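Local coordinates for 5-carboxyvanillate decarboxylase (Sphingomonas paucimobilis, PDB 4L6D), which catalyses the decarboxylation of 5-carboxyvanillate to vanillic acid with a manganese-containing active site in an amidohydrolase fold, at the interface of chains A and B. Sequence-based numbering; all coordinates share one arbitrary frame. Chains: chain A/B, 5-carboxyvanillate decarboxylase.

The interface of chains A and B. Residues chain A 228, 234, 278-279, 282-283; chain B 234, 282.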
ATOM      1  N   MET A 228      -1.773  11.142   3.008  1.00  4.24           N
ATOM      2  CA  MET A 228      -0.677  10.840   3.925  1.00  4.88           C
ATOM      3  C   MET A 228       0.456  10.117   3.204  1.00  5.52           C
ATOM      4  O   MET A 228       0.999   9.124   3.684  1.00  5.39           O
ATOM      5  CB  MET A 228      -1.189  10.062   5.150  1.00  5.68           C
ATOM      6  CG  MET A 228      -0.407  10.354   6.440  1.00  5.40           C
ATOM      7  SD  MET A 228      -0.443  12.085   6.996  1.00  5.61           S
ATOM      8  CE  MET A 228      -2.081  12.154   7.705  1.00  6.73           C
ATOM      9  N   PHE A 234       4.844   4.858   5.741  1.00  4.78           N
ATOM     10  CA  PHE A 234       4.738   3.708   6.633  1.00  4.09           C
ATOM     11  C   PHE A 234       5.727   2.622   6.240  1.00  5.09           C
ATOM     12  O   PHE A 234       6.171   1.848   7.092  1.00  5.51           O
ATOM     13  CB  PHE A 234       3.304   3.145   6.621  1.00  4.34           C
ATOM     14  CG  PHE A 234       2.956   2.331   7.840  1.00  4.29           C
ATOM     15  CD1 PHE A 234       2.876   2.942   9.082  1.00  4.31           C
ATOM     16  CD2 PHE A 234       2.678   0.975   7.746  1.00  6.64           C
ATOM     17  CE1 PHE A 234       2.544   2.220  10.218  1.00  4.51           C
ATOM     18  CE2 PHE A 234       2.333   0.236   8.886  1.00  4.67           C
ATOM     19  CZ  PHE A 234       2.266   0.865  10.120  1.00  5.28           C
ATOM     20  N   ALA A 278      -3.196  10.086  14.660  1.00  4.60           N
ATOM     21  CA  ALA A 278      -2.142   9.087  14.824  1.00  5.69           C
ATOM     22  C   ALA A 278      -1.264   9.001  13.586  1.00  5.31           C
ATOM     23  O   ALA A 278      -0.040   8.904  13.696  1.00  5.11           O
ATOM     24  CB  ALA A 278      -2.743   7.711  15.131  1.00  6.65           C
ATOM     25  N   ALA A 279      -1.886   9.013  12.407  1.00  5.34           N
ATOM     26  CA  ALA A 279      -1.130   8.930  11.164  1.00  5.13           C
ATOM     27  C   ALA A 279      -0.356  10.224  10.945  1.00  4.83           C
ATOM     28  O   ALA A 279       0.748  10.213  10.399  1.00  4.91           O
ATOM     29  CB  ALA A 279      -2.057   8.658   9.973  1.00  5.59           C
ATOM     30  N   TYR A 282       2.703  10.085  13.249  1.00  5.29           N
ATOM     31  CA  TYR A 282       3.668   9.153  12.672  1.00  4.27           C
ATOM     32  C   TYR A 282       4.442   9.822  11.518  1.00  4.39           C
ATOM     33  O   TYR A 282       5.673   9.734  11.427  1.00  5.49           O
ATOM     34  CB  TYR A 282       2.959   7.872  12.169  1.00  4.56           C
ATOM     35  CG  TYR A 282       3.911   7.014  11.360  1.00  4.20           C
ATOM     36  CD1 TYR A 282       4.720   6.070  11.983  1.00  5.66           C
ATOM     37  CD2 TYR A 282       4.056   7.202   9.988  1.00  4.30           C
ATOM     38  CE1 TYR A 282       5.631   5.330  11.263  1.00  5.29           C
ATOM     39  CE2 TYR A 282       4.972   6.473   9.258  1.00  5.44           C
ATOM     40  CZ  TYR A 282       5.757   5.543   9.898  1.00  5.99           C
ATOM     41  OH  TYR A 282       6.682   4.811   9.190  1.00  5.26           O
ATOM     42  N   SER A 283       3.716  10.506  10.642  1.00  3.95           N
ATOM     43  CA  SER A 283       4.332  11.118   9.467  1.00  4.99           C
ATOM     44  C   SER A 283       5.290  12.244   9.840  1.00  6.09           C
ATOM     45  O   SER A 283       6.395  12.344   9.289  1.00  5.06           O
ATOM     46  CB  SER A 283       3.260  11.616   8.498  1.00  4.96           C
ATOM     47  OG  SER A 283       2.496  10.501   8.059  1.00  6.13           O
TER
ATOM     48  N   PHE B 234      -2.288   1.624   8.540  1.00  4.43           N
ATOM     49  CA  PHE B 234      -2.090   3.029   8.188  1.00  4.34           C
ATOM     50  C   PHE B 234      -3.286   3.622   7.444  1.00  5.61           C
ATOM     51  O   PHE B 234      -3.525   4.830   7.512  1.00  5.20           O
ATOM     52  CB  PHE B 234      -0.793   3.195   7.374  1.00  4.55           C
ATOM     53  CG  PHE B 234      -0.233   4.581   7.405  1.00  4.99           C
ATOM     54  CD1 PHE B 234       0.302   5.096   8.572  1.00  6.33           C
ATOM     55  CD2 PHE B 234      -0.213   5.360   6.263  1.00  4.59           C
ATOM     56  CE1 PHE B 234       0.834   6.376   8.609  1.00  6.76           C
ATOM     57  CE2 PHE B 234       0.331   6.650   6.290  1.00  5.60           C
ATOM     58  CZ  PHE B 234       0.852   7.155   7.465  1.00  4.77           C
ATOM     59  N   TYR B 282       2.641   3.398  16.313  1.00  4.46           N
ATOM     60  CA  TYR B 282       1.436   3.729  15.570  1.00  4.46           C
ATOM     61  C   TYR B 282       0.467   2.546  15.621  1.00  7.19           C
ATOM     62  O   TYR B 282      -0.726   2.717  15.879  1.00  5.85           O
ATOM     63  CB  TYR B 282       1.767   4.092  14.108  1.00  4.40           C
ATOM     64  CG  TYR B 282       0.507   4.215  13.275  1.00  4.41           C
ATOM     65  CD1 TYR B 282      -0.175   5.433  13.181  1.00  4.65           C
ATOM     66  CD2 TYR B 282      -0.035   3.100  12.632  1.00  4.39           C
ATOM     67  CE1 TYR B 282      -1.354   5.527  12.465  1.00  4.63           C
ATOM     68  CE2 TYR B 282      -1.206   3.188  11.917  1.00  4.92           C
ATOM     69  CZ  TYR B 282      -1.864   4.402  11.842  1.00  4.49           C
ATOM     70  OH  TYR B 282      -3.043   4.486  11.142  1.00  4.88           O
TER
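With chi1 at -158° in both A:Phe234 and B:Phe234, CG is anti to the backbone N and lies beside the carbonyl carbon, a setting that turns the two phenyl rings toward each other across the two-fold axis. This is an aromatic patch of the symmetric interface between the two copies in the deposited assembly, which may reflect a dimer. The side chains slide past one another in opposite directions, and A:Phe234 CD1 comes to 3.4 Å from B:Phe234 CD1. Their overlap is offset rather than centred: the CB of each sits above the rim of the other ring, 3.9 Å from its plane in both cases.

A tyrosine completes the arrangement on each side. The B:Phe234 ring directs its CE1 at A:Tyr282 CD2, 3.6 Å away, with the planes inclined at 71°, which is edge-to-face geometry; A:Phe234 and B:Tyr282 form the twin pair. Each tyrosine also receives the phenylalanine of its own chain over one face, CD1 lying above the rim, so its ring is packed from within and across the chain boundary.

Beyond the tyrosine, B:Phe234 enters a recess of chain A. A:Met228, its chain bent at chi2 and chi3, crosses the phenyl ring at about a right angle and brings CG to 3.6 Å from B:Phe234 CZ. The methyl of A:Ala279 borders CE1, while A:Met228 O and A:Ser283 OG lie at the ring's edge, in its plane. That hydroxyl is held by a hydrogen bond to A:Ala279 O one helical turn back. An alanine replacing B:Phe234 would probably leave a gap between A:Met228 and A:Tyr282 and take from A:Phe234 CD1 its aromatic partner, although CB would remain over the A:Phe234 ring.

B:Tyr282 meets the start of helix 277-287 of chain A edge-on. The helix offers small residues here, and the A:Ala278 methyl carbon CB lies 3.7 Å from CE1 of the phenol ring. The same edge follows the peptide link, B:Tyr282 CD1 standing 3.5 Å from the carbonyl oxygen O of A:Ala278.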